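Local coordinates for protein AxyAgu115A (Amphibacillus xylanus NBRC 15112, PDB 6NPS) that acts as a family GH115 alpha-glucuronidase, probably releasing glucuronic acid side groups from arabinoglucuronoxylan, at residues E709-H715 with N729-K735; K663-L667 with K762-G766. The protein carries 3 engineered substitutions. Residues are numbered along the deposited sequence.

Interaction 1: residues E709-H715 with N729-K735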
loop_
_atom_site.group_PDB
_atom_site.type_symbol
_atom_site.label_atom_id
_atom_site.label_comp_id
_atom_site.label_asym_id
_atom_site.label_seq_id
_atom_site.Cartn_x
_atom_site.Cartn_y
_atom_site.Cartn_z
ATOM N N GLU A 709 8.067 23.308 -4.450
ATOM C CA GLU A 709 9.376 23.937 -4.546
ATOM C C GLU A 709 9.287 25.463 -4.545
ATOM O O GLU A 709 10.248 26.130 -4.930
ATOM C CB GLU A 709 10.115 23.434 -5.783
ATOM C CG GLU A 709 11.066 22.300 -5.433
ATOM C CD GLU A 709 11.590 21.545 -6.643
ATOM O OE1 GLU A 709 12.208 20.469 -6.443
ATOM O OE2 GLU A 709 11.387 22.026 -7.782
ATOM N N LYS A 710 8.171 26.022 -4.080
ATOM C CA LYS A 710 7.942 27.462 -4.021
ATOM C C LYS A 710 8.227 27.984 -2.620
ATOM O O LYS A 710 8.174 27.246 -1.632
ATOM C CB LYS A 710 6.507 27.794 -4.412
ATOM C CG LYS A 710 6.345 28.084 -5.880
ATOM C CD LYS A 710 5.653 26.973 -6.599
ATOM C CE LYS A 710 5.312 27.386 -8.026
ATOM N NZ LYS A 710 4.946 26.222 -8.868
ATOM N N LYS A 711 8.525 29.274 -2.525
ATOM C CA LYS A 711 8.717 29.817 -1.187
ATOM C C LYS A 711 7.350 29.959 -0.520
ATOM O O LYS A 711 6.374 30.398 -1.142
ATOM C CB LYS A 711 9.501 31.139 -1.215
ATOM C CG LYS A 711 9.099 32.133 -2.270
ATOM C CD LYS A 711 7.934 33.010 -1.800
ATOM C CE LYS A 711 7.461 33.987 -2.877
ATOM N NZ LYS A 711 6.008 34.311 -2.733
ATOM N N ALA A 712 7.259 29.500 0.716
ATOM C CA ALA A 712 6.002 29.487 1.456
ATOM C C ALA A 712 6.267 30.046 2.844
ATOM O O ALA A 712 7.041 29.450 3.593
ATOM C CB ALA A 712 5.461 28.059 1.567
ATOM N N GLU A 713 5.649 31.171 3.181
ATOM C CA GLU A 713 5.823 31.784 4.498
ATOM C C GLU A 713 4.773 31.290 5.483
ATOM O O GLU A 713 3.611 31.092 5.123
ATOM C CB GLU A 713 5.725 33.314 4.405
ATOM C CG GLU A 713 6.781 33.968 3.543
ATOM C CD GLU A 713 6.773 35.494 3.663
ATOM O OE1 GLU A 713 6.656 36.006 4.802
ATOM O OE2 GLU A 713 6.878 36.178 2.617
ATOM N N TYR A 714 5.177 31.099 6.733
ATOM C CA TYR A 714 4.231 30.779 7.787
ATOM C C TYR A 714 4.288 31.857 8.873
ATOM O O TYR A 714 5.301 32.552 9.019
ATOM C CB TYR A 714 4.526 29.364 8.386
ATOM C CG TYR A 714 5.948 29.144 8.848
ATOM C CD1 TYR A 714 6.337 29.479 10.140
ATOM C CD2 TYR A 714 6.910 28.610 7.988
ATOM C CE1 TYR A 714 7.645 29.280 10.580
ATOM C CE2 TYR A 714 8.216 28.402 8.415
ATOM C CZ TYR A 714 8.575 28.747 9.710
ATOM O OH TYR A 714 9.862 28.563 10.137
ATOM N N HIS A 715 3.203 31.990 9.639
ATOM C CA HIS A 715 3.138 32.913 10.779
ATOM C C HIS A 715 2.464 32.202 11.949
ATOM O O HIS A 715 1.365 31.647 11.811
ATOM C CB HIS A 715 2.379 34.207 10.409
ATOM C CG HIS A 715 2.722 34.732 9.042
ATOM N ND1 HIS A 715 3.903 35.398 8.769
ATOM C CD2 HIS A 715 2.058 34.647 7.861
ATOM C CE1 HIS A 715 3.941 35.717 7.485
ATOM N NE2 HIS A 715 2.834 35.271 6.910
ATOM N N ASN A 729 7.688 33.762 12.781
ATOM C CA ASN A 729 7.600 33.897 11.336
ATOM C C ASN A 729 8.731 33.100 10.714
ATOM O O ASN A 729 9.792 32.915 11.323
ATOM C CB ASN A 729 7.687 35.364 10.872
ATOM C CG ASN A 729 6.561 36.218 11.413
ATOM O OD1 ASN A 729 5.389 36.012 11.070
ATOM N ND2 ASN A 729 6.905 37.204 12.249
ATOM N N GLY A 730 8.496 32.627 9.497
ATOM C CA GLY A 730 9.527 31.896 8.786
ATOM C C GLY A 730 9.110 31.688 7.348
ATOM O O GLY A 730 7.992 32.012 6.940
ATOM N N VAL A 731 10.033 31.153 6.574
ATOM C CA VAL A 731 9.751 30.843 5.185
ATOM C C VAL A 731 10.464 29.535 4.861
ATOM O O VAL A 731 11.565 29.271 5.351
ATOM C CB VAL A 731 10.145 32.001 4.245
ATOM C CG1 VAL A 731 11.573 32.415 4.477
ATOM C CG2 VAL A 731 9.921 31.619 2.787
ATOM N N LEU A 732 9.787 28.677 4.123
ATOM C CA LEU A 732 10.380 27.470 3.583
ATOM C C LEU A 732 10.368 27.584 2.066
ATOM O O LEU A 732 9.558 28.312 1.493
ATOM C CB LEU A 732 9.623 26.236 4.066
ATOM C CG LEU A 732 9.555 26.000 5.582
ATOM C CD1 LEU A 732 8.517 24.945 5.859
ATOM C CD2 LEU A 732 10.886 25.508 6.110
ATOM N N ASP A 733 11.279 26.881 1.397
ATOM C CA ASP A 733 11.361 27.036 -0.049
ATOM C C ASP A 733 11.303 25.741 -0.840
ATOM O O ASP A 733 11.312 25.800 -2.070
ATOM C CB ASP A 733 12.638 27.780 -0.442
ATOM C CG ASP A 733 13.852 27.189 0.212
ATOM O OD1 ASP A 733 14.097 25.982 0.023
ATOM O OD2 ASP A 733 14.553 27.923 0.935
ATOM N N GLY A 734 11.259 24.583 -0.200
ATOM C CA GLY A 734 11.235 23.383 -1.011
ATOM C C GLY A 734 12.551 23.015 -1.675
ATOM O O GLY A 734 12.655 21.915 -2.236
ATOM N N LYS A 735 13.573 23.874 -1.604
ATOM C CA LYS A 735 14.881 23.536 -2.159
ATOM C C LYS A 735 15.951 23.474 -1.075
ATOM O O LYS A 735 16.460 22.385 -0.809
ATOM C CB LYS A 735 15.241 24.489 -3.298
ATOM C CG LYS A 735 14.194 24.457 -4.413
ATOM C CD LYS A 735 14.768 24.898 -5.757
ATOM C CE LYS A 735 14.239 24.052 -6.929
ATOM N NZ LYS A 735 14.886 22.703 -7.081
HETATM O O HOH W 1 7.664 34.955 7.317
HETATM O O HOH W 2 11.918 28.366 8.605
#

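Interaction 2: residues K663-L667 with K762-G766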
loop_
_atom_site.group_PDB
_atom_site.type_symbol
_atom_site.label_atom_id
_atom_site.label_comp_id
_atom_site.label_asym_id
_atom_site.label_seq_id
_atom_site.Cartn_x
_atom_site.Cartn_y
_atom_site.Cartn_z
ATOM N N LYS A 663 1.012 24.679 -5.841
ATOM C CA LYS A 663 0.771 25.828 -4.957
ATOM C C LYS A 663 1.705 25.795 -3.755
ATOM O O LYS A 663 2.130 24.720 -3.326
ATOM C CB LYS A 663 -0.669 25.834 -4.468
ATOM C CG LYS A 663 -1.671 26.347 -5.488
ATOM C CD LYS A 663 -3.078 26.365 -4.919
ATOM C CE LYS A 663 -4.125 26.583 -6.027
ATOM N NZ LYS A 663 -3.574 26.384 -7.416
ATOM N N PRO A 664 2.039 26.979 -3.158
ATOM C CA PRO A 664 2.964 27.017 -1.998
ATOM C C PRO A 664 2.294 26.588 -0.697
ATOM O O PRO A 664 2.012 27.370 0.234
ATOM C CB PRO A 664 3.408 28.488 -1.977
ATOM C CG PRO A 664 2.279 29.215 -2.532
ATOM C CD PRO A 664 1.688 28.330 -3.618
ATOM N N ARG A 665 2.036 25.306 -0.624
ATOM C CA ARG A 665 1.331 24.708 0.484
ATOM C C ARG A 665 2.332 24.214 1.518
ATOM O O ARG A 665 3.491 23.879 1.208
ATOM C CB ARG A 665 0.458 23.534 -0.013
ATOM C CG ARG A 665 -0.611 23.901 -0.997
ATOM C CD ARG A 665 -0.982 22.729 -2.004
ATOM N NE ARG A 665 -0.951 21.415 -1.342
ATOM C CZ ARG A 665 -1.167 20.261 -1.969
ATOM N NH1 ARG A 665 -1.403 20.291 -3.283
ATOM N NH2 ARG A 665 -1.096 19.086 -1.289
ATOM N N LEU A 666 1.852 24.131 2.760
ATOM C CA LEU A 666 2.663 23.710 3.880
ATOM C C LEU A 666 1.868 22.723 4.718
ATOM O O LEU A 666 0.710 22.983 5.069
ATOM C CB LEU A 666 3.049 24.939 4.751
ATOM C CG LEU A 666 4.062 25.902 4.139
ATOM C CD1 LEU A 666 4.268 27.094 5.142
ATOM C CD2 LEU A 666 5.385 25.192 3.863
ATOM N N LEU A 667 2.495 21.630 5.085
ATOM C CA LEU A 667 1.850 20.641 5.924
ATOM C C LEU A 667 2.276 20.878 7.367
ATOM O O LEU A 667 3.471 20.964 7.653
ATOM C CB LEU A 667 2.233 19.232 5.452
ATOM C CG LEU A 667 1.575 18.158 6.313
ATOM C CD1 LEU A 667 0.079 18.108 5.935
ATOM C CD2 LEU A 667 2.249 16.810 6.093
ATOM N N LYS A 762 -0.517 30.138 10.334
ATOM C CA LYS A 762 -1.031 30.622 9.064
ATOM C C LYS A 762 -0.033 30.302 7.962
ATOM O O LYS A 762 1.178 30.521 8.119
ATOM C CB LYS A 762 -1.354 32.115 9.125
ATOM C CG LYS A 762 -2.687 32.313 9.818
ATOM C CD LYS A 762 -3.301 33.688 9.611
ATOM C CE LYS A 762 -2.253 34.780 9.643
ATOM N NZ LYS A 762 -2.136 35.441 10.980
ATOM N N THR A 763 -0.543 29.722 6.866
ATOM C CA THR A 763 0.262 29.323 5.722
ATOM C C THR A 763 -0.292 30.019 4.483
ATOM O O THR A 763 -1.360 30.640 4.555
ATOM C CB THR A 763 0.226 27.806 5.528
ATOM O OG1 THR A 763 -1.040 27.456 4.960
ATOM C CG2 THR A 763 0.450 27.048 6.861
ATOM N N PRO A 764 0.392 29.951 3.336
ATOM C CA PRO A 764 -0.106 30.675 2.154
ATOM C C PRO A 764 -1.485 30.245 1.702
ATOM O O PRO A 764 -2.159 31.030 1.027
ATOM C CB PRO A 764 0.960 30.383 1.088
ATOM C CG PRO A 764 2.230 30.268 1.913
ATOM C CD PRO A 764 1.787 29.502 3.135
ATOM N N VAL A 765 -1.968 29.070 2.103
ATOM C CA VAL A 765 -3.239 28.576 1.597
ATOM C C VAL A 765 -4.280 28.355 2.685
ATOM O O VAL A 765 -5.421 27.998 2.367
ATOM C CB VAL A 765 -3.028 27.290 0.778
ATOM C CG1 VAL A 765 -1.940 27.534 -0.273
ATOM C CG2 VAL A 765 -2.627 26.150 1.697
ATOM N N GLY A 766 -3.948 28.584 3.958
ATOM C CA GLY A 766 -4.936 28.337 4.997
ATOM C C GLY A 766 -4.418 28.562 6.403
ATOM O O GLY A 766 -3.464 29.314 6.595
HETATM O O HOH W 3 -1.140 24.942 4.149
#

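Interaction 1: residues E709-H715 with N729-K735
Strands 712-715 and 729-732 run antiparallel, their axes 4.6 Å apart at closest approach and 157° apart in direction. A712 with L732 and Y714 with G730 are the hydrogen-bonded pairs: A712 N reaches L732 O at 2.7 Å and L732 N reaches A712 O at 2.9 Å, while Y714 N to G730 O measures 3.0 Å and G730 N to Y714 O 3.2 Å. Before A712, toward E709, the ladder stops, and E709 O and D733 O, both acceptors, sit 3.1 Å apart. The chains stay close there because G734 has no side chain; a CB would collide with E709 CA, and its positive phi suits glycine too. D733 OD1 accepts from K735 N at 2.7 Å in an Asx turn.

On one face, A712, Y714 and L732 point into the domain, where L666 of the facing sheet touches all three. The Y714 ring lies over G730, with G730 CA 3.8 Å from its centroid, a CH-pi contact; a CB at 730 would lie 2.1 Å from Y714 OH, a clash. The Y714 edge meets L732, CE2 to CG at 3.9 Å. The other face carries E713, H715, N729 and V731; H715 ND1 donates to N729 OD1 at 2.8 Å, and water 1 bridges E713 OE1 and G730 O. E709 OE1 and K735 NZ form a 3.5 Å salt bridge.

The chemistry is thus split: an apolar, aromatic face looks into the domain, a mostly polar one looks outward, and two glycines allow the tight fit.

Interaction 2: residues K663-L667 with K762-G766
Apolar packing does most of the work between K663-L667 and K762-G766. P664 and P764 touch, P664 CG lying 4.0 Å from P764 CB. L666 points its CB at the partner segment and meets two residues there: its CD1 is 4.0 Å from P764 CD, and its CB is 4.0 Å from T763 CG2. V765 CG1 adds a contact with the aliphatic part of R665, 3.9 Å from R665 CG. Both prolines and L666 also rest on A712 of strand 712-718.

Polar linkage across the contact runs through solvent. Water 3 donates to L666 O at 2.8 Å and accepts from T763 OG1 at 2.6 Å. By contrast, P664 O is covered by P764, whose CB comes within 3.3 Å, and finds no polar partner in the model.

Each backbone is held in shape by bonds of its own. R665 N to K663 O, 2.8 Å, closes an inverse gamma turn centred on P664. In the other segment T763 N donates to G766 O at 3.0 Å. P764 and V765 have the backbone angles of a type I turn, with a weak return bond of 3.4 Å from G766 N to T763 O. The R665 side chain, past its contact with V765, makes a salt bridge with E678, and its NH2 hydrogen-bonds N650 O of the second subunit.

This is the packing of a beta sandwich near one of its ends: the start of strand 666-670 in one sheet lies against the tight turn joining strands 754-763 and 766-775 of the other.

Overall arrangement
Coming from the N terminus, the chain enters this beta-sandwich domain at 663-667 and starts strand 666-670 of one sheet. After strand 676-677 it visits the second sheet at 686-688, returns to the first at 700-706 and enters the second again at 712-718, which segment 709-715 leads into. After an excursion to the first sheet at 723-725 it comes back at 729-735, where interaction 1 closes a small loop and lays down an edge strand. Strand 739-746 goes back to the first sheet, and 754-763 ends at interaction 2, closing a larger loop within which interaction 1 is nested. Strands 712-718 and 754-763 are neighbours, so interaction 1 builds within a sheet and interaction 2 ties the two together.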